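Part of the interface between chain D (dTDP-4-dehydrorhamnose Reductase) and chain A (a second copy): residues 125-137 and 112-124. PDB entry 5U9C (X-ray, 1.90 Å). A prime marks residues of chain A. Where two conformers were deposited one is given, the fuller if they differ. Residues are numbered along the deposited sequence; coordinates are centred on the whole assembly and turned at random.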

ATOM      1  N   LEU D 125      12.851  -2.153  -5.656  1.00 30.69           N
ATOM      2  CA  LEU D 125      11.684  -1.274  -5.784  1.00 30.28           C
ATOM      3  C   LEU D 125      12.166   0.058  -5.233  1.00 28.51           C
ATOM      4  O   LEU D 125      12.105   0.278  -4.010  1.00 28.28           O
ATOM      5  CB  LEU D 125      10.493  -1.819  -5.005  1.00 33.95           C
ATOM      6  CG  LEU D 125       9.237  -0.940  -4.970  1.00 37.58           C
ATOM      7  CD1 LEU D 125       8.778  -0.583  -6.376  1.00 39.16           C
ATOM      8  CD2 LEU D 125       8.126  -1.629  -4.184  1.00 39.62           C
ATOM      9  N   PRO D 126      12.695   0.938  -6.107  0.60 27.73           N
ATOM     10  CA  PRO D 126      13.230   2.211  -5.599  0.60 27.94           C
ATOM     11  C   PRO D 126      12.175   3.212  -5.083  0.60 26.97           C
ATOM     12  O   PRO D 126      10.976   3.031  -5.286  0.60 27.61           O
ATOM     13  CB  PRO D 126      14.007   2.780  -6.799  0.60 27.51           C
ATOM     14  CG  PRO D 126      14.235   1.622  -7.705  0.60 28.12           C
ATOM     15  CD  PRO D 126      13.041   0.732  -7.523  0.60 28.71           C
HETATM   16  N   MSE D 127      12.668   4.222  -4.389  0.60 27.86           N
HETATM   17  CA  MSE D 127      11.865   5.290  -3.770  0.60 28.92           C
HETATM   18  C   MSE D 127      12.107   6.635  -4.390  0.60 26.64           C
HETATM   19  O   MSE D 127      11.394   7.577  -4.094  0.60 27.41           O
HETATM   20  CB  MSE D 127      12.385   5.345  -2.333  0.60 31.42           C
HETATM   21  CG  MSE D 127      11.543   6.127  -1.327  0.60 34.74           C
HETATM   22 SE   MSE D 127      10.503   4.836  -0.281  0.60 36.08          SE
HETATM   23  CE  MSE D 127       9.420   6.213   0.619  0.60 39.05           C
ATOM     24  N   ASN D 128      13.093   6.737  -5.271  0.60 25.22           N
ATOM     25  CA  ASN D 128      13.463   8.031  -5.858  0.60 25.42           C
ATOM     26  C   ASN D 128      14.126   7.893  -7.228  0.60 24.51           C
ATOM     27  O   ASN D 128      14.420   6.769  -7.678  0.60 23.28           O
ATOM     28  CB  ASN D 128      14.344   8.801  -4.859  0.60 26.14           C
ATOM     29  CG  ASN D 128      15.479   7.956  -4.275  0.60 26.87           C
ATOM     30  OD1 ASN D 128      16.160   7.200  -4.985  0.60 28.13           O
ATOM     31  ND2 ASN D 128      15.717   8.120  -2.977  0.60 25.06           N
ATOM     32  N   TYR D 129      14.341   9.021  -7.909  1.00 23.94           N
ATOM     33  CA  TYR D 129      14.921   8.974  -9.252  1.00 23.43           C
ATOM     34  C   TYR D 129      16.354   8.474  -9.312  1.00 23.56           C
ATOM     35  O   TYR D 129      16.709   7.796 -10.253  1.00 22.92           O
ATOM     36  CB  TYR D 129      14.699  10.282 -10.042  1.00 24.45           C
ATOM     37  CG  TYR D 129      13.257  10.414 -10.525  1.00 24.43           C
ATOM     38  CD1 TYR D 129      12.768   9.584 -11.543  1.00 23.93           C
ATOM     39  CD2 TYR D 129      12.364  11.329  -9.930  1.00 24.53           C
ATOM     40  CE1 TYR D 129      11.449   9.696 -11.976  1.00 25.62           C
ATOM     41  CE2 TYR D 129      11.043  11.443 -10.363  1.00 25.52           C
ATOM     42  CZ  TYR D 129      10.592  10.632 -11.382  1.00 25.31           C
ATOM     43  OH  TYR D 129       9.290  10.710 -11.781  1.00 26.74           O
ATOM     44  N   TYR D 130      17.155   8.764  -8.284  1.00 22.98           N
ATOM     45  CA  TYR D 130      18.508   8.254  -8.227  1.00 22.88           C
ATOM     46  C   TYR D 130      18.459   6.720  -8.261  1.00 22.73           C
ATOM     47  O   TYR D 130      19.108   6.082  -9.102  1.00 21.38           O
ATOM     48  CB  TYR D 130      19.239   8.734  -6.967  1.00 23.54           C
ATOM     49  CG  TYR D 130      20.551   8.014  -6.768  1.00 24.59           C
ATOM     50  CD1 TYR D 130      21.603   8.201  -7.666  1.00 25.04           C
ATOM     51  CD2 TYR D 130      20.729   7.119  -5.719  1.00 24.94           C
ATOM     52  CE1 TYR D 130      22.790   7.518  -7.531  1.00 25.40           C
ATOM     53  CE2 TYR D 130      21.939   6.449  -5.559  1.00 25.74           C
ATOM     54  CZ  TYR D 130      22.952   6.643  -6.474  1.00 25.41           C
ATOM     55  OH  TYR D 130      24.147   5.992  -6.345  1.00 25.58           O
ATOM     56  N   GLY D 131      17.659   6.147  -7.368  1.00 21.80           N
ATOM     57  CA  GLY D 131      17.520   4.682  -7.289  1.00 22.50           C
ATOM     58  C   GLY D 131      17.010   4.059  -8.587  1.00 23.50           C
ATOM     59  O   GLY D 131      17.544   3.029  -9.050  1.00 23.30           O
ATOM     60  N   ARG D 132      16.003   4.692  -9.201  1.00 22.46           N
ATOM     61  CA  ARG D 132      15.484   4.223 -10.472  1.00 22.55           C
ATOM     62  C   ARG D 132      16.578   4.218 -11.553  1.00 23.26           C
ATOM     63  O   ARG D 132      16.685   3.266 -12.327  1.00 21.88           O
ATOM     64  CB  ARG D 132      14.330   5.108 -10.932  1.00 23.33           C
ATOM     65  CG  ARG D 132      13.082   4.991 -10.078  1.00 24.56           C
ATOM     66  CD  ARG D 132      12.035   6.038 -10.412  1.00 24.98           C
ATOM     67  NE  ARG D 132      10.953   5.960  -9.460  1.00 25.92           N
ATOM     68  CZ  ARG D 132      10.542   6.913  -8.636  1.00 27.74           C
ATOM     69  NH1 ARG D 132      10.992   8.157  -8.722  1.00 30.17           N
ATOM     70  NH2 ARG D 132       9.540   6.644  -7.801  1.00 30.64           N
ATOM     71  N   SER D 133      17.379   5.293 -11.606  1.00 23.19           N
ATOM     72  CA  SER D 133      18.433   5.407 -12.619  1.00 23.01           C
ATOM     73  C   SER D 133      19.517   4.347 -12.458  1.00 22.97           C
ATOM     74  O   SER D 133      20.010   3.796 -13.445  1.00 23.65           O
ATOM     75  CB  SER D 133      19.034   6.820 -12.642  1.00 24.47           C
ATOM     76  OG  SER D 133      19.839   7.113 -11.489  1.00 22.99           O
ATOM     77  N   LYS D 134      19.873   4.039 -11.214  1.00 23.55           N
ATOM     78  CA  LYS D 134      20.854   2.992 -10.935  1.00 23.07           C
ATOM     79  C   LYS D 134      20.307   1.606 -11.294  1.00 24.97           C
ATOM     80  O   LYS D 134      21.034   0.762 -11.879  1.00 23.93           O
ATOM     81  CB  LYS D 134      21.288   3.011  -9.462  1.00 22.89           C
ATOM     82  CG  LYS D 134      22.055   4.265  -9.018  1.00 23.26           C
ATOM     83  CD  LYS D 134      23.376   4.516  -9.750  1.00 24.58           C
ATOM     84  CE  LYS D 134      24.383   3.397  -9.550  1.00 25.03           C
ATOM     85  NZ  LYS D 134      25.708   3.698 -10.136  1.00 25.83           N
ATOM     86  N   LEU D 135      19.036   1.376 -10.958  1.00 24.18           N
ATOM     87  CA  LEU D 135      18.393   0.086 -11.226  1.00 25.28           C
ATOM     88  C   LEU D 135      18.266  -0.194 -12.712  1.00 25.89           C
ATOM     89  O   LEU D 135      18.512  -1.302 -13.150  1.00 25.13           O
ATOM     90  CB  LEU D 135      17.011   0.023 -10.591  1.00 25.64           C
ATOM     91  CG  LEU D 135      16.226  -1.270 -10.842  1.00 28.03           C
ATOM     92  CD1 LEU D 135      17.002  -2.485 -10.368  1.00 28.19           C
ATOM     93  CD2 LEU D 135      14.867  -1.194 -10.152  1.00 29.47           C
ATOM     94  N   ILE D 136      17.849   0.793 -13.493  0.60 26.39           N
ATOM     95  CA  ILE D 136      17.722   0.537 -14.925  0.60 28.42           C
ATOM     96  C   ILE D 136      19.152   0.378 -15.516  0.60 28.53           C
ATOM     97  O   ILE D 136      19.359  -0.399 -16.457  0.60 28.94           O
ATOM     98  CB  ILE D 136      16.847   1.593 -15.641  0.60 29.44           C
ATOM     99  CG1 ILE D 136      16.556   1.181 -17.098  0.60 32.51           C
ATOM    100  CG2 ILE D 136      17.476   2.966 -15.584  0.60 29.17           C
ATOM    101  CD1 ILE D 136      15.655  -0.021 -17.253  0.60 33.08           C
ATOM    102  N   GLY D 137      20.143   1.063 -14.926  1.00 27.71           N
ATOM    103  CA  GLY D 137      21.534   0.901 -15.366  1.00 27.08           C
ATOM    104  C   GLY D 137      21.933  -0.556 -15.124  1.00 27.38           C
ATOM    105  O   GLY D 137      22.580  -1.184 -15.992  1.00 27.23           O
TER
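Chain A (112-124) GEGKLSYNELDIP

The chain D stretch enters the interface as a loop, Leu125 to Asn128, and then turns into a helix that begins at Tyr129 and runs on beyond Gly137. Asn128 occupies the N-cap position: its OD1 accepts from the backbone N of Gly131 at 3.0 Å, while i to i+4 bonds hold the first turns. The chain A stretch has no regular helix or strand. Its one well-defined feature is a type I turn from Asn119′ to Asp122′, closed by Asp122′ N to Asn119′ O at 3.0 Å. Side chains brace this turn from within, Asn119′ N donating to Asp122′ OD2 (2.8 Å) and Leu121′ N to Asn119′ OD1 (2.9 Å). The turn and the residue after it lie against the helix: Leu121′ lies along the side lined by Tyr129, Ser133 and Ile136, and the chain then passes on to Ile123′ beside Pro126 and Leu135. The backbones come nearest at Arg132 and Leu121′, whose CA atoms are 6.2 Å apart.

Leu121′ points toward chain D and packs its CB against Tyr129 CD1 (3.7 Å), at the edge of the ring. Leu121′ CD2 reaches Ser133 CA at 3.9 Å and Ile136 CG2 at 4.0 Å, so this one side chain touches residues on successive turns of the helix. Two residues on, Ile123′ places CD1 3.6 Å from Pro126 CD and 3.7 Å from Leu135 CD2, bridging the segment before the helix and the helix itself.

The phenol of Tyr129 ends in a polar pocket of chain A. Tyr129 OH donates to Asp122′ OD2 at 2.7 Å and accepts from Lys115′ NZ at 3.2 Å; water 2 links the same OH (3.2 Å) to Ser117′ O (2.9 Å). Asp122′ thus serves both the turn and the interface, and its other oxygen, OD1, forms a salt bridge with Lys115′ NZ at 2.8 Å.

Arg132 points toward chain A and lays its CD 3.4 Å from Leu121′ O. Asp122′ OD1 sits over one face of the guanidinium, 3.6 Å from Arg132 NE, a long salt bridge resting on charge alone because no N-H points at the oxygen. A second long salt bridge joins Arg132 NH2 to Glu113′ OE2 at 3.9 Å. Lys115′ NZ lies 4.0 Å from Arg132 NH2, a proximity of like charges offset by the nearby carboxylates. Water 3 accepts from both Arg132 NE (2.9 Å) and Ile123′ N (3.0 Å), tying the arginine to the chain A backbone.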

ATOM      1  N   GLY A 112      -0.558   2.253 -11.485  1.00 25.11           N
ATOM      2  CA  GLY A 112      -0.645   1.533 -10.216  1.00 26.40           C
ATOM      3  C   GLY A 112      -0.043   2.255  -9.038  1.00 28.05           C
ATOM      4  O   GLY A 112      -0.486   2.075  -7.899  1.00 28.00           O
ATOM      5  N   GLU A 113       0.977   3.071  -9.303  1.00 29.17           N
ATOM      6  CA  GLU A 113       1.633   3.817  -8.239  1.00 32.03           C
ATOM      7  C   GLU A 113       0.741   4.914  -7.697  1.00 32.46           C
ATOM      8  O   GLU A 113       0.797   5.205  -6.510  1.00 33.92           O
ATOM      9  CB  GLU A 113       2.975   4.402  -8.698  1.00 35.00           C
ATOM     10  CG  GLU A 113       3.733   5.056  -7.552  1.00 40.62           C
ATOM     11  CD  GLU A 113       5.129   5.528  -7.925  1.00 44.31           C
ATOM     12  OE1 GLU A 113       5.665   5.102  -8.984  1.00 45.08           O
ATOM     13  OE2 GLU A 113       5.672   6.329  -7.126  1.00 51.26           O
ATOM     14  N   GLY A 114      -0.075   5.517  -8.561  1.00 30.47           N
ATOM     15  CA  GLY A 114      -0.993   6.563  -8.150  1.00 31.78           C
ATOM     16  C   GLY A 114      -0.440   7.979  -8.078  1.00 32.73           C
ATOM     17  O   GLY A 114      -1.046   8.844  -7.444  1.00 34.13           O
ATOM     18  N   LYS A 115       0.700   8.231  -8.718  1.00 32.74           N
ATOM     19  CA  LYS A 115       1.260   9.607  -8.744  1.00 32.90           C
ATOM     20  C   LYS A 115       0.628  10.364  -9.915  1.00 30.73           C
ATOM     21  O   LYS A 115      -0.160   9.790 -10.683  1.00 28.42           O
ATOM     22  CB  LYS A 115       2.800   9.631  -8.743  1.00 36.26           C
ATOM     23  CG  LYS A 115       3.475   8.827  -9.813  1.00 35.19           C
ATOM     24  CD  LYS A 115       4.963   8.552  -9.547  1.00 37.42           C
ATOM     25  CE  LYS A 115       5.888   9.662  -9.957  1.00 38.37           C
ATOM     26  NZ  LYS A 115       7.308   9.272  -9.755  1.00 36.67           N
ATOM     27  N   LEU A 116       0.953  11.642 -10.053  1.00 28.31           N
ATOM     28  CA  LEU A 116       0.276  12.475 -11.047  1.00 29.56           C
ATOM     29  C   LEU A 116       0.833  12.457 -12.445  1.00 29.02           C
ATOM     30  O   LEU A 116       0.095  12.726 -13.414  1.00 26.64           O
ATOM     31  CB  LEU A 116       0.147  13.909 -10.506  1.00 31.26           C
ATOM     32  CG  LEU A 116      -0.663  13.991  -9.182  1.00 32.90           C
ATOM     33  CD1 LEU A 116      -0.756  15.434  -8.695  1.00 34.57           C
ATOM     34  CD2 LEU A 116      -2.064  13.382  -9.309  1.00 33.84           C
ATOM     35  N   SER A 117       2.112  12.116 -12.560  1.00 28.73           N
ATOM     36  CA  SER A 117       2.782  12.078 -13.865  1.00 31.12           C
ATOM     37  C   SER A 117       3.975  11.127 -13.809  1.00 28.41           C
ATOM     38  O   SER A 117       4.566  10.941 -12.752  1.00 26.32           O
ATOM     39  CB  SER A 117       3.262  13.481 -14.276  1.00 34.12           C
ATOM     40  OG  SER A 117       3.642  13.475 -15.643  1.00 39.65           O
ATOM     41  N   TYR A 118       4.298  10.531 -14.952  1.00 26.81           N
ATOM     42  CA  TYR A 118       5.384   9.556 -15.075  1.00 26.07           C
ATOM     43  C   TYR A 118       6.348   9.911 -16.219  1.00 26.03           C
ATOM     44  O   TYR A 118       5.916  10.262 -17.328  1.00 25.76           O
ATOM     45  CB  TYR A 118       4.783   8.144 -15.342  1.00 25.48           C
ATOM     46  CG  TYR A 118       3.841   7.652 -14.246  1.00 24.74           C
ATOM     47  CD1 TYR A 118       2.484   7.940 -14.290  1.00 25.96           C
ATOM     48  CD2 TYR A 118       4.317   6.929 -13.156  1.00 26.26           C
ATOM     49  CE1 TYR A 118       1.616   7.529 -13.286  1.00 25.56           C
ATOM     50  CE2 TYR A 118       3.465   6.492 -12.144  1.00 26.93           C
ATOM     51  CZ  TYR A 118       2.105   6.795 -12.222  1.00 26.75           C
ATOM     52  OH  TYR A 118       1.242   6.389 -11.236  1.00 25.62           O
ATOM     53  N   ASN A 119       7.647   9.810 -15.951  1.00 25.70           N
ATOM     54  CA  ASN A 119       8.670  10.012 -16.992  1.00 25.80           C
ATOM     55  C   ASN A 119       9.361   8.681 -17.350  1.00 25.57           C
ATOM     56  O   ASN A 119       9.034   7.621 -16.786  1.00 24.96           O
ATOM     57  CB  ASN A 119       9.654  11.146 -16.625  1.00 26.06           C
ATOM     58  CG  ASN A 119      10.512  10.826 -15.415  1.00 25.99           C
ATOM     59  OD1 ASN A 119      11.017   9.707 -15.270  1.00 23.79           O
ATOM     60  ND2 ASN A 119      10.727  11.839 -14.554  1.00 25.01           N
ATOM     61  N   GLU A 120      10.313   8.721 -18.286  1.00 26.02           N
ATOM     62  CA  GLU A 120      10.980   7.502 -18.726  1.00 25.64           C
ATOM     63  C   GLU A 120      11.788   6.762 -17.661  1.00 26.01           C
ATOM     64  O   GLU A 120      12.125   5.612 -17.879  1.00 27.22           O
ATOM     65  CB  GLU A 120      11.847   7.745 -19.958  1.00 26.20           C
ATOM     66  CG  GLU A 120      11.109   8.218 -21.211  1.00 26.07           C
ATOM     67  CD  GLU A 120      10.973   9.733 -21.344  1.00 27.17           C
ATOM     68  OE1 GLU A 120      11.157  10.469 -20.343  1.00 26.69           O
ATOM     69  OE2 GLU A 120      10.689  10.196 -22.478  1.00 26.17           O
ATOM     70  N   LEU A 121      12.149   7.412 -16.553  1.00 25.05           N
ATOM     71  CA  LEU A 121      12.815   6.708 -15.438  1.00 25.45           C
ATOM     72  C   LEU A 121      11.852   5.997 -14.498  1.00 26.18           C
ATOM     73  O   LEU A 121      12.274   5.132 -13.705  1.00 25.85           O
ATOM     74  CB  LEU A 121      13.698   7.634 -14.602  1.00 27.44           C
ATOM     75  CG  LEU A 121      15.081   7.958 -15.106  1.00 30.33           C
ATOM     76  CD1 LEU A 121      15.781   8.904 -14.131  1.00 30.91           C
ATOM     77  CD2 LEU A 121      15.877   6.669 -15.261  1.00 30.09           C
ATOM     78  N   ASP A 122      10.568   6.368 -14.517  1.00 26.03           N
ATOM     79  CA  ASP A 122       9.597   5.686 -13.666  1.00 25.47           C
ATOM     80  C   ASP A 122       9.450   4.228 -14.127  1.00 26.75           C
ATOM     81  O   ASP A 122       9.582   3.914 -15.313  1.00 27.09           O
ATOM     82  CB  ASP A 122       8.273   6.432 -13.635  1.00 25.77           C
ATOM     83  CG  ASP A 122       8.361   7.699 -12.806  1.00 25.83           C
ATOM     84  OD1 ASP A 122       8.508   7.555 -11.575  1.00 25.39           O
ATOM     85  OD2 ASP A 122       8.302   8.817 -13.370  1.00 23.77           O
ATOM     86  N   ILE A 123       9.273   3.332 -13.171  1.00 26.79           N
ATOM     87  CA  ILE A 123       9.203   1.909 -13.466  1.00 27.69           C
ATOM     88  C   ILE A 123       7.756   1.540 -13.717  1.00 27.33           C
ATOM     89  O   ILE A 123       6.926   1.698 -12.833  1.00 26.60           O
ATOM     90  CB  ILE A 123       9.762   1.084 -12.306  1.00 29.86           C
ATOM     91  CG1 ILE A 123      11.220   1.469 -12.079  1.00 31.82           C
ATOM     92  CG2 ILE A 123       9.650  -0.419 -12.581  1.00 30.12           C
ATOM     93  CD1 ILE A 123      11.819   0.820 -10.866  1.00 34.46           C
ATOM     94  N   PRO A 124       7.450   1.037 -14.919  1.00 27.44           N
ATOM     95  CA  PRO A 124       6.049   0.702 -15.197  1.00 28.21           C
ATOM     96  C   PRO A 124       5.425  -0.230 -14.167  1.00 27.30           C
ATOM     97  O   PRO A 124       6.079  -1.143 -13.680  1.00 27.71           O
ATOM     98  CB  PRO A 124       6.122   0.022 -16.576  1.00 28.76           C
ATOM     99  CG  PRO A 124       7.288   0.682 -17.240  1.00 28.37           C
ATOM    100  CD  PRO A 124       8.299   0.850 -16.120  1.00 29.16           C
TER
HETATM  101  O   HOH W   1       7.487   8.389  -7.229  1.00 36.92           O
HETATM  102  O   HOH W   2       6.664  12.605 -11.698  1.00 60.20           O
HETATM  103  O   HOH W   3       9.171   3.844 -10.227  1.00 37.65           O